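Local coordinates for protein gdp-l-fucose synthetase (Naegleria fowleri, PDB 6AQZ) that probably catalyses the NADPH-dependent last step in making GDP-L-fucose, the epimerisation and reduction of a GDP-4-keto-6-deoxy-mannose intermediate, and binds NADP in a Rossmann-type domain, at residues Y158-A161 against K162-L165; D268-S271 against I272-A276; I112-C115 against C116-G120. All coordinates share one frame; numbering follows the deposited sequence.

Contact 1. Residues Y158-A161 against K162-L165; sequences YAYA and KRML. With NAP (NADP nicotinamide-adenine-dinucleotide phosphate), chain G.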
ATOM      1  N   TYR A 158       2.383   4.687  -8.188  1.00 42.14           N
ATOM      2  CA  TYR A 158       1.921   5.991  -7.747  1.00 35.08           C
ATOM      3  C   TYR A 158       0.518   5.883  -7.152  1.00 28.83           C
ATOM      4  O   TYR A 158       0.243   6.431  -6.081  1.00 36.38           O
ATOM      5  CB  TYR A 158       1.968   6.956  -8.937  1.00 32.83           C
ATOM      6  CG  TYR A 158       1.465   8.334  -8.660  1.00 42.29           C
ATOM      7  CD1 TYR A 158       2.315   9.296  -8.137  1.00 45.68           C
ATOM      8  CD2 TYR A 158       0.150   8.694  -8.940  1.00 46.84           C
ATOM      9  CE1 TYR A 158       1.881  10.581  -7.894  1.00 49.08           C
ATOM     10  CE2 TYR A 158      -0.295   9.990  -8.698  1.00 51.54           C
ATOM     11  CZ  TYR A 158       0.585  10.923  -8.169  1.00 55.41           C
ATOM     12  OH  TYR A 158       0.184  12.206  -7.913  1.00 65.39           O
ATOM     13  N   ALA A 159      -0.366   5.134  -7.802  1.00 29.42           N
ATOM     14  CA  ALA A 159      -1.735   5.077  -7.315  1.00 35.49           C
ATOM     15  C   ALA A 159      -1.796   4.451  -5.919  1.00 41.29           C
ATOM     16  O   ALA A 159      -2.454   4.985  -5.023  1.00 46.67           O
ATOM     17  CB  ALA A 159      -2.603   4.306  -8.310  1.00 33.57           C
ATOM     18  N   TYR A 160      -1.076   3.338  -5.704  1.00 29.11           N
ATOM     19  CA  TYR A 160      -1.117   2.677  -4.400  1.00 32.74           C
ATOM     20  C   TYR A 160      -0.499   3.541  -3.311  1.00 35.39           C
ATOM     21  O   TYR A 160      -1.013   3.580  -2.185  1.00 44.35           O
ATOM     22  CB  TYR A 160      -0.421   1.310  -4.463  1.00 34.31           C
ATOM     23  CG  TYR A 160      -1.343   0.188  -4.891  1.00 38.51           C
ATOM     24  CD1 TYR A 160      -2.557  -0.039  -4.232  1.00 35.87           C
ATOM     25  CD2 TYR A 160      -1.011  -0.635  -5.956  1.00 39.70           C
ATOM     26  CE1 TYR A 160      -3.390  -1.066  -4.625  1.00 36.74           C
ATOM     27  CE2 TYR A 160      -1.833  -1.661  -6.344  1.00 36.72           C
ATOM     28  CZ  TYR A 160      -3.018  -1.875  -5.684  1.00 38.48           C
ATOM     29  OH  TYR A 160      -3.837  -2.903  -6.111  1.00 48.27           O
ATOM     30  N   ALA A 161       0.585   4.256  -3.627  1.00 30.29           N
ATOM     31  CA  ALA A 161       1.151   5.189  -2.654  1.00 34.99           C
ATOM     32  C   ALA A 161       0.124   6.234  -2.219  1.00 34.09           C
ATOM     33  O   ALA A 161       0.039   6.577  -1.029  1.00 34.47           O
ATOM     34  CB  ALA A 161       2.396   5.857  -3.237  1.00 34.16           C
ATOM     35  N   LYS A 162      -0.690   6.731  -3.160  1.00 31.74           N
ATOM     36  CA  LYS A 162      -1.743   7.676  -2.785  1.00 30.09           C
ATOM     37  C   LYS A 162      -2.802   7.005  -1.910  1.00 35.46           C
ATOM     38  O   LYS A 162      -3.265   7.588  -0.918  1.00 40.22           O
ATOM     39  CB  LYS A 162      -2.388   8.300  -4.032  1.00 29.51           C
ATOM     40  CG  LYS A 162      -1.518   9.262  -4.769  1.00 29.64           C
ATOM     41  CD  LYS A 162      -1.046  10.380  -3.873  1.00 31.51           C
ATOM     42  CE  LYS A 162      -0.607  11.661  -4.655  1.00 29.47           C
ATOM     43  NZ  LYS A 162      -0.040  12.641  -3.617  1.00 31.05           N
ATOM     44  N   ARG A 163      -3.191   5.778  -2.259  1.00 31.87           N
ATOM     45  CA  ARG A 163      -4.130   5.031  -1.423  1.00 41.51           C
ATOM     46  C   ARG A 163      -3.617   4.849   0.002  1.00 38.39           C
ATOM     47  O   ARG A 163      -4.391   4.968   0.965  1.00 39.23           O
ATOM     48  CB  ARG A 163      -4.435   3.666  -2.050  1.00 37.98           C
ATOM     49  CG  ARG A 163      -5.108   3.809  -3.383  1.00 38.08           C
ATOM     50  CD  ARG A 163      -5.665   2.519  -3.772  1.00 36.65           C
ATOM     51  NE  ARG A 163      -6.333   2.570  -5.058  1.00 41.22           N
ATOM     52  CZ  ARG A 163      -7.072   1.571  -5.516  1.00 45.36           C
ATOM     53  NH1 ARG A 163      -7.227   0.492  -4.748  1.00 40.96           N
ATOM     54  NH2 ARG A 163      -7.653   1.653  -6.709  1.00 45.00           N
ATOM     55  N   MET A 164      -2.330   4.521   0.155  1.00 28.16           N
ATOM     56  CA  MET A 164      -1.762   4.318   1.484  1.00 29.70           C
ATOM     57  C   MET A 164      -1.550   5.635   2.239  1.00 37.54           C
ATOM     58  O   MET A 164      -1.489   5.620   3.474  1.00 45.72           O
ATOM     59  CB  MET A 164      -0.462   3.519   1.350  1.00 28.34           C
ATOM     60  CG  MET A 164      -0.678   2.081   0.805  1.00 35.02           C
ATOM     61  SD  MET A 164      -1.960   1.162   1.746  1.00 34.81           S
ATOM     62  CE  MET A 164      -3.325   1.117   0.586  1.00 35.60           C
ATOM     63  N   LEU A 165      -1.482   6.770   1.532  1.00 37.40           N
ATOM     64  CA  LEU A 165      -1.524   8.077   2.189  1.00 36.78           C
ATOM     65  C   LEU A 165      -2.893   8.318   2.821  1.00 38.41           C
ATOM     66  O   LEU A 165      -2.987   8.797   3.960  1.00 35.98           O
ATOM     67  CB  LEU A 165      -1.154   9.184   1.184  1.00 28.58           C
ATOM     68  CG  LEU A 165      -1.425  10.688   1.423  1.00 36.06           C
ATOM     69  CD1 LEU A 165      -0.768  11.179   2.705  1.00 29.31           C
ATOM     70  CD2 LEU A 165      -0.888  11.533   0.225  1.00 31.01           C
TER
HETATM   71  PA  NAP G 401       4.220  19.867  -9.047  1.00 43.59           P
HETATM   72  O1A NAP G 401       5.030  18.855  -9.801  1.00 45.52           O
HETATM   73  O2A NAP G 401       3.709  21.118  -9.711  1.00 46.25           O
HETATM   74  O5B NAP G 401       5.004  20.352  -7.676  1.00 42.91           O
HETATM   75  C5B NAP G 401       5.140  19.236  -6.868  1.00 44.44           C
HETATM   76  C4B NAP G 401       5.808  19.726  -5.554  1.00 48.12           C
HETATM   77  O4B NAP G 401       6.390  18.619  -4.819  1.00 47.41           O
HETATM   78  C3B NAP G 401       6.932  20.804  -5.831  1.00 38.76           C
HETATM   79  O3B NAP G 401       6.916  21.779  -4.823  1.00 38.01           O
HETATM   80  C2B NAP G 401       8.209  19.984  -5.599  1.00 42.65           C
HETATM   81  O2B NAP G 401       9.219  20.682  -5.077  1.00 43.89           O
HETATM   82  C1B NAP G 401       7.671  19.079  -4.409  1.00 44.66           C
HETATM   83  N9A NAP G 401       8.538  17.933  -4.165  1.00 38.77           N
HETATM   84  C8A NAP G 401       8.717  16.828  -4.974  1.00 40.46           C
HETATM   85  N7A NAP G 401       9.588  15.929  -4.462  1.00 42.81           N
HETATM   86  C5A NAP G 401       9.999  16.499  -3.268  1.00 34.38           C
HETATM   87  C6A NAP G 401      10.892  16.055  -2.297  1.00 40.82           C
HETATM   88  N6A NAP G 401      11.538  14.827  -2.446  1.00 44.83           N
HETATM   89  N1A NAP G 401      11.127  16.779  -1.176  1.00 43.61           N
HETATM   90  C2A NAP G 401      10.437  17.957  -1.109  1.00 47.70           C
HETATM   91  N3A NAP G 401       9.559  18.521  -1.966  1.00 41.53           N
HETATM   92  C4A NAP G 401       9.350  17.747  -3.057  1.00 34.16           C
HETATM   93  O3  NAP G 401       2.959  18.888  -8.560  1.00 46.07           O
HETATM   94  PN  NAP G 401       1.564  19.646  -8.455  1.00 46.23           P
HETATM   95  O1N NAP G 401       1.592  20.844  -7.584  1.00 45.12           O
HETATM   96  O2N NAP G 401       0.750  19.577  -9.727  1.00 46.93           O
HETATM   97  O5D NAP G 401       0.605  18.553  -7.481  1.00 54.00           O
HETATM   98  C5D NAP G 401       0.918  18.607  -6.147  1.00 44.12           C
HETATM   99  C4D NAP G 401      -0.081  17.672  -5.503  1.00 52.03           C
HETATM  100  O4D NAP G 401      -1.302  17.750  -6.258  1.00 45.40           O
HETATM  101  C3D NAP G 401       0.462  16.174  -5.678  1.00 58.51           C
HETATM  102  O3D NAP G 401       0.233  15.462  -4.511  1.00 51.91           O
HETATM  103  C2D NAP G 401      -0.374  15.638  -6.861  1.00 57.91           C
HETATM  104  O2D NAP G 401      -0.692  14.304  -6.769  1.00 58.93           O
HETATM  105  C1D NAP G 401      -1.692  16.444  -6.666  1.00 49.92           C
HETATM  106  N1N NAP G 401      -2.481  16.458  -7.931  1.00 55.58           N
HETATM  107  C2N NAP G 401      -2.107  17.226  -9.037  1.00 48.01           C
HETATM  108  C3N NAP G 401      -2.847  17.181 -10.200  1.00 51.45           C
HETATM  109  C7N NAP G 401      -2.424  18.001 -11.380  1.00 47.96           C
HETATM  110  O7N NAP G 401      -2.992  17.936 -12.483  1.00 42.82           O
HETATM  111  N7N NAP G 401      -1.338  18.875 -11.249  1.00 40.82           N
HETATM  112  C4N NAP G 401      -4.050  16.330 -10.344  1.00 56.85           C
HETATM  113  C5N NAP G 401      -4.364  15.533  -9.119  1.00 58.35           C
HETATM  114  C6N NAP G 401      -3.622  15.618  -8.013  1.00 59.32           C
HETATM  115  P2B NAP G 401      10.380  21.491  -6.277  1.00 50.14           P
HETATM  116  O1X NAP G 401       9.456  22.520  -6.853  1.00 51.94           O
HETATM  117  O2X NAP G 401      11.448  21.990  -5.301  1.00 55.56           O
HETATM  118  O3X NAP G 401      10.725  20.313  -7.139  1.00 51.97           O
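The amine of Lys162 is gripped by two acceptors: NZ donates to O3D of the nicotinamide ribose of NADP over 3.0 Å and to the backbone carbonyl of Cys127. One helical turn earlier, Tyr158 reaches the same sugar, its OH lying 2.5 Å from ribose O2D, a short hydrogen bond made at the edge of the ring. The pair thus holds both hydroxyls, O2D and O3D, of that ribose. Spaced as Tyr-x-x-x-Lys, it matches the signature of short-chain dehydrogenases, in which the tyrosine serves catalysis and the lysine orients it and the ribose, consistent with the same roles here. With CG of Tyr158 anti to the backbone N (chi1 177°), the ring leaves the helix towards the cofactor. Lys162 CG lies over one face of this ring, 4.2 Å above its plane and near the rim; the chain bends there (chi2 -57°) and then runs nearly straight, bringing CE to 3.4 Å from Tyr158 OH. A long aliphatic chain with a charged end suits this place: its methylenes pack on the ring while its tip serves the ribose. The turn itself is held by ordinary helical bonds, such as Lys162 N to Tyr158 O at 3.1 Å. On another side of the helix, Arg163 CD lies obliquely to the Tyr160 ring, 4.1 Å from CD1, and its guanidinium goes on to the carbonyls of Gly149 and Val132, so this buried charge is well supplied with acceptors. Ala161, small enough for a close approach, packs on Asn105 of helix 98-118, and Leu165 on Asn109 and Leu113 there; Tyr160 and Met164 instead meet Met164 and Trp102 of the second subunit, placing helix 156-179 between the NADP site and the dimer interface.

Contact 2. Residues D268-S271 against I272-A276; sequences DEKS and IGQVA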
ATOM      1  N   ASP A 268     -19.542  20.939 -17.125  1.00 67.08           N
ATOM      2  CA  ASP A 268     -18.395  21.786 -17.417  1.00 66.44           C
ATOM      3  C   ASP A 268     -17.237  21.024 -18.057  1.00 64.62           C
ATOM      4  O   ASP A 268     -16.151  21.586 -18.205  1.00 64.11           O
ATOM      5  CB  ASP A 268     -17.926  22.505 -16.146  1.00 67.81           C
ATOM      6  CG  ASP A 268     -18.912  23.572 -15.680  1.00 78.32           C
ATOM      7  OD1 ASP A 268     -19.641  24.120 -16.529  1.00 83.72           O
ATOM      8  OD2 ASP A 268     -18.950  23.865 -14.465  1.00 84.45           O
ATOM      9  N   GLU A 269     -17.426  19.751 -18.399  1.00 68.11           N
ATOM     10  CA  GLU A 269     -16.376  18.993 -19.070  1.00 69.63           C
ATOM     11  C   GLU A 269     -16.147  19.537 -20.486  1.00 73.96           C
ATOM     12  O   GLU A 269     -17.097  19.788 -21.232  1.00 85.18           O
ATOM     13  CB  GLU A 269     -16.734  17.510 -19.103  1.00 66.22           C
ATOM     14  CG  GLU A 269     -17.891  17.174 -20.028  1.00 77.40           C
ATOM     15  CD  GLU A 269     -18.479  15.822 -19.729  1.00 88.92           C
ATOM     16  OE1 GLU A 269     -17.863  15.078 -18.923  1.00 90.71           O
ATOM     17  OE2 GLU A 269     -19.554  15.512 -20.291  1.00 93.06           O
ATOM     18  N   LYS A 270     -14.902  19.853 -20.807  1.00 67.16           N
ATOM     19  CA  LYS A 270     -14.544  20.309 -22.146  1.00 67.30           C
ATOM     20  C   LYS A 270     -13.927  19.184 -22.986  1.00 62.24           C
ATOM     21  O   LYS A 270     -13.247  18.296 -22.469  1.00 65.40           O
ATOM     22  CB  LYS A 270     -13.594  21.506 -22.059  1.00 63.69           C
ATOM     23  CG  LYS A 270     -14.190  22.746 -21.370  1.00 60.80           C
ATOM     24  CD  LYS A 270     -15.525  23.158 -21.977  1.00 64.95           C
ATOM     25  CE  LYS A 270     -15.923  24.594 -21.592  1.00 71.70           C
ATOM     26  NZ  LYS A 270     -16.838  24.692 -20.409  1.00 76.01           N
ATOM     27  N   SER A 271     -14.166  19.224 -24.295  1.00 57.01           N
ATOM     28  CA  SER A 271     -13.466  18.277 -25.146  1.00 56.15           C
ATOM     29  C   SER A 271     -12.015  18.724 -25.330  1.00 59.53           C
ATOM     30  O   SER A 271     -11.667  19.894 -25.152  1.00 60.83           O
ATOM     31  CB  SER A 271     -14.152  18.162 -26.502  1.00 55.97           C
ATOM     32  OG  SER A 271     -13.674  19.144 -27.393  1.00 68.78           O
ATOM     33  N   ILE A 272     -11.160  17.777 -25.701  1.00 58.72           N
ATOM     34  CA  ILE A 272      -9.748  18.112 -25.855  1.00 56.53           C
ATOM     35  C   ILE A 272      -9.559  19.151 -26.959  1.00 54.96           C
ATOM     36  O   ILE A 272      -8.698  20.032 -26.859  1.00 50.43           O
ATOM     37  CB  ILE A 272      -8.917  16.837 -26.075  1.00 55.18           C
ATOM     38  CG1 ILE A 272      -8.550  16.243 -24.714  1.00 56.04           C
ATOM     39  CG2 ILE A 272      -7.644  17.131 -26.871  1.00 49.49           C
ATOM     40  CD1 ILE A 272      -8.001  14.812 -24.781  1.00 53.81           C
ATOM     41  N   GLY A 273     -10.341  19.044 -28.036  1.00 57.52           N
ATOM     42  CA  GLY A 273     -10.320  20.068 -29.061  1.00 62.02           C
ATOM     43  C   GLY A 273     -10.808  21.414 -28.562  1.00 67.21           C
ATOM     44  O   GLY A 273     -10.250  22.454 -28.919  1.00 72.52           O
ATOM     45  N   GLN A 274     -11.858  21.415 -27.730  1.00 66.58           N
ATOM     46  CA  GLN A 274     -12.354  22.669 -27.163  1.00 66.09           C
ATOM     47  C   GLN A 274     -11.275  23.370 -26.350  1.00 62.17           C
ATOM     48  O   GLN A 274     -11.128  24.597 -26.419  1.00 60.91           O
ATOM     49  CB  GLN A 274     -13.562  22.405 -26.266  1.00 60.87           C
ATOM     50  CG  GLN A 274     -14.904  22.391 -26.937  1.00 69.73           C
ATOM     51  CD  GLN A 274     -16.030  22.114 -25.944  1.00 79.15           C
ATOM     52  OE1 GLN A 274     -16.056  21.071 -25.285  1.00 77.19           O
ATOM     53  NE2 GLN A 274     -16.953  23.057 -25.825  1.00 84.35           N
ATOM     54  N   VAL A 275     -10.511  22.601 -25.575  1.00 57.39           N
ATOM     55  CA  VAL A 275      -9.396  23.158 -24.822  1.00 57.20           C
ATOM     56  C   VAL A 275      -8.359  23.728 -25.781  1.00 64.90           C
ATOM     57  O   VAL A 275      -7.869  24.850 -25.611  1.00 69.93           O
ATOM     58  CB  VAL A 275      -8.798  22.070 -23.906  1.00 60.25           C
ATOM     59  CG1 VAL A 275      -7.517  22.541 -23.249  1.00 63.54           C
ATOM     60  CG2 VAL A 275      -9.826  21.632 -22.855  1.00 53.44           C
ATOM     61  N   ALA A 276      -8.045  22.970 -26.833  1.00 63.77           N
ATOM     62  CA  ALA A 276      -7.063  23.404 -27.814  1.00 61.19           C
ATOM     63  C   ALA A 276      -7.493  24.701 -28.503  1.00 59.71           C
ATOM     64  O   ALA A 276      -6.659  25.576 -28.761  1.00 55.59           O
ATOM     65  CB  ALA A 276      -6.834  22.280 -28.826  1.00 63.63           C
TER
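Between Lys270 and Ile272 the backbone turns from strand into helix: Ser271 still has extended torsions (psi 159°), and with Ile272 the chain becomes helical, so the first helical bond, Val275 N to Ser271 O at 3.0 Å, reaches back to the last residue of strand 270-271. Ser271 is the N-cap, and with Gln274 it forms a capping box. Its OG, turned between the backbone N and the carbonyl carbon (chi1 87°), accepts from Gln274 N over 2.9 Å and also makes a weak hydrogen bond with Gly231 O. In return, Gln274 extends its chain back along the helix end, and OE1 accepts from Ser271 N over 2.8 Å in an almost straight bond (176°), with the donor somewhat tilted from the amide plane. Serine suits the position because its hydroxyl, on a single methylene, is held close to the backbone; glutamine is long enough to return three residues. Lys270 lies across the glutamine at about a right angle, CD 3.9 Å from Gln274 OE1, and its CB meets Val275 CG2 at 3.9 Å, with Phe321 adjoining both residues. Glu269 turns elsewhere, to a salt bridge with Lys301. Strand 270-271 pairs antiparallel with strand 234-239, and the helix starts straight from its end. Because the Gln274 side-chain amide is neutral, its half of the box rests on hydrogen bonding; together the two bonds satisfy the backbone N-H groups of Gln274 and Ser271.

Contact 3. Residues I112-C115 against C116-G120; sequences ILTC and CYDFG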
ATOM      1  N   ILE A 112       5.861  12.656   6.503  1.00 41.93           N
ATOM      2  CA  ILE A 112       5.133  13.908   6.718  1.00 40.84           C
ATOM      3  C   ILE A 112       3.984  13.706   7.709  1.00 43.56           C
ATOM      4  O   ILE A 112       3.830  14.477   8.666  1.00 43.60           O
ATOM      5  CB  ILE A 112       4.640  14.491   5.377  1.00 42.66           C
ATOM      6  CG1 ILE A 112       5.819  14.980   4.543  1.00 42.59           C
ATOM      7  CG2 ILE A 112       3.751  15.703   5.608  1.00 43.19           C
ATOM      8  CD1 ILE A 112       6.464  16.203   5.127  1.00 50.78           C
ATOM      9  N   LEU A 113       3.168  12.666   7.506  1.00 45.76           N
ATOM     10  CA  LEU A 113       2.056  12.415   8.436  1.00 48.23           C
ATOM     11  C   LEU A 113       2.569  12.064   9.825  1.00 46.56           C
ATOM     12  O   LEU A 113       1.987  12.475  10.827  1.00 48.69           O
ATOM     13  CB  LEU A 113       1.133  11.302   7.933  1.00 43.83           C
ATOM     14  CG  LEU A 113      -0.054  11.826   7.090  1.00 41.54           C
ATOM     15  CD1 LEU A 113       0.435  12.691   5.928  1.00 39.48           C
ATOM     16  CD2 LEU A 113      -0.935  10.700   6.574  1.00 37.79           C
ATOM     17  N   THR A 114       3.658  11.306   9.909  1.00 43.47           N
ATOM     18  CA  THR A 114       4.241  11.030  11.217  1.00 43.38           C
ATOM     19  C   THR A 114       4.718  12.314  11.890  1.00 48.88           C
ATOM     20  O   THR A 114       4.469  12.528  13.078  1.00 54.98           O
ATOM     21  CB  THR A 114       5.367   9.999  11.094  1.00 43.67           C
ATOM     22  OG1 THR A 114       4.818   8.746  10.659  1.00 42.32           O
ATOM     23  CG2 THR A 114       6.033   9.776  12.425  1.00 40.19           C
ATOM     24  N   CYS A 115       5.395  13.188  11.152  1.00 47.28           N
ATOM     25  CA  CYS A 115       5.750  14.474  11.735  1.00 50.60           C
ATOM     26  C   CYS A 115       4.509  15.260  12.132  1.00 51.12           C
ATOM     27  O   CYS A 115       4.513  15.977  13.137  1.00 55.79           O
ATOM     28  CB  CYS A 115       6.590  15.294  10.757  1.00 52.11           C
ATOM     29  SG  CYS A 115       8.275  14.775  10.680  1.00 58.41           S
ATOM     30  N   CYS A 116       3.448  15.173  11.331  1.00 47.30           N
ATOM     31  CA  CYS A 116       2.242  15.917  11.660  1.00 53.00           C
ATOM     32  C   CYS A 116       1.693  15.479  13.000  1.00 53.28           C
ATOM     33  O   CYS A 116       1.264  16.309  13.810  1.00 55.11           O
ATOM     34  CB  CYS A 116       1.191  15.745  10.570  1.00 50.22           C
ATOM     35  SG  CYS A 116       1.583  16.655   9.119  1.00 44.93           S
ATOM     36  N   TYR A 117       1.704  14.176  13.248  1.00 54.98           N
ATOM     37  CA  TYR A 117       1.182  13.658  14.500  1.00 52.95           C
ATOM     38  C   TYR A 117       2.108  13.993  15.663  1.00 54.45           C
ATOM     39  O   TYR A 117       1.666  14.528  16.688  1.00 54.92           O
ATOM     40  CB  TYR A 117       0.981  12.152  14.388  1.00 47.97           C
ATOM     41  CG  TYR A 117       0.207  11.640  15.547  1.00 48.03           C
ATOM     42  CD1 TYR A 117      -1.164  11.817  15.605  1.00 47.02           C
ATOM     43  CD2 TYR A 117       0.850  11.044  16.628  1.00 58.14           C
ATOM     44  CE1 TYR A 117      -1.897  11.371  16.707  1.00 56.93           C
ATOM     45  CE2 TYR A 117       0.130  10.588  17.727  1.00 60.62           C
ATOM     46  CZ  TYR A 117      -1.243  10.763  17.760  1.00 60.31           C
ATOM     47  OH  TYR A 117      -1.962  10.327  18.843  1.00 63.87           O
ATOM     48  N   ASP A 118       3.407  13.710  15.513  1.00 52.91           N
ATOM     49  CA  ASP A 118       4.330  13.889  16.632  1.00 56.08           C
ATOM     50  C   ASP A 118       4.410  15.343  17.080  1.00 54.87           C
ATOM     51  O   ASP A 118       4.617  15.613  18.265  1.00 61.97           O
ATOM     52  CB  ASP A 118       5.726  13.377  16.276  1.00 58.01           C
ATOM     53  CG  ASP A 118       5.789  11.861  16.153  1.00 61.56           C
ATOM     54  OD1 ASP A 118       4.798  11.171  16.477  1.00 63.75           O
ATOM     55  OD2 ASP A 118       6.854  11.357  15.742  1.00 65.06           O
ATOM     56  N   PHE A 119       4.294  16.285  16.156  1.00 54.98           N
ATOM     57  CA  PHE A 119       4.378  17.698  16.488  1.00 51.79           C
ATOM     58  C   PHE A 119       3.021  18.332  16.728  1.00 54.86           C
ATOM     59  O   PHE A 119       2.936  19.557  16.859  1.00 62.94           O
ATOM     60  CB  PHE A 119       5.109  18.448  15.377  1.00 49.20           C
ATOM     61  CG  PHE A 119       6.598  18.240  15.386  1.00 55.51           C
ATOM     62  CD1 PHE A 119       7.159  17.128  14.798  1.00 51.38           C
ATOM     63  CD2 PHE A 119       7.435  19.170  15.982  1.00 61.68           C
ATOM     64  CE1 PHE A 119       8.521  16.946  14.803  1.00 54.83           C
ATOM     65  CE2 PHE A 119       8.799  18.988  15.991  1.00 62.20           C
ATOM     66  CZ  PHE A 119       9.341  17.875  15.397  1.00 59.04           C
ATOM     67  N   GLY A 120       1.971  17.527  16.830  1.00 55.33           N
ATOM     68  CA  GLY A 120       0.655  18.006  17.213  1.00 60.42           C
ATOM     69  C   GLY A 120      -0.032  18.970  16.266  1.00 57.60           C
ATOM     70  O   GLY A 120      -0.715  19.894  16.721  1.00 64.06           O
TER
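A Schellman motif ends helix 98-118; residues 112-118 form its last turns, and Phe119 and Gly120 lead out of it. Gly120, at positive phi, is the C-prime residue, with Gly120 N bonded to Tyr117 O (3.0 Å) and Val121 N to Cys116 O. Lacking a CB, glycine takes up this phi (65°) with little strain. The last regular bond, Phe119 N to Cys115 O at 3.0 Å, is accompanied by an edge contact: with CG beside the backbone N (chi1 -76°), the Phe119 ring is carried back until CD1 lies 3.3 Å from Cys115 O, near the ring plane. Thr114 and Asp118 lie side by side, CG2 3.8 Å from OD2, while Thr114 OG1 bonds with Asn110 O and with Tyr172 OH of helix 156-179. On the inner side, Ile112 CG2 packs 4.2 Å from Cys116 SG; the small thiol fits against Val81 and Thr124 of the flanking strands in this beta-alpha-beta unit. The C-terminal end of a helix should prefer positive charge. Lys181 meets this by bonding Tyr117 O and making a cation-pi contact with the Tyr117 ring, whereas the exposed carboxylate of Asp118 probably gains nothing from the helix end.

Overall arrangement
Contacts 1 and 3 lie on neighbouring helices of the Rossmann-type domain, with centres about 19 Å apart, and touch directly where Leu165 CD1 meets Leu113 CD1 at 3.8 Å. Both helices also reach the second subunit, an arrangement consistent with the helical dimer interface common in this family. Contact 1 alone of the three bonds NADP. In contact 3 the side chain of Ile112 is about 8 Å from the bound NADP. In contact 2 the side chain of Val275 is about 13 Å from the bound NADP. Contact 2 lies on the opposite side of the chain's centre from contact 3, their centres about 41 Å apart, and its nearest atoms are about 18 Å from contact 1.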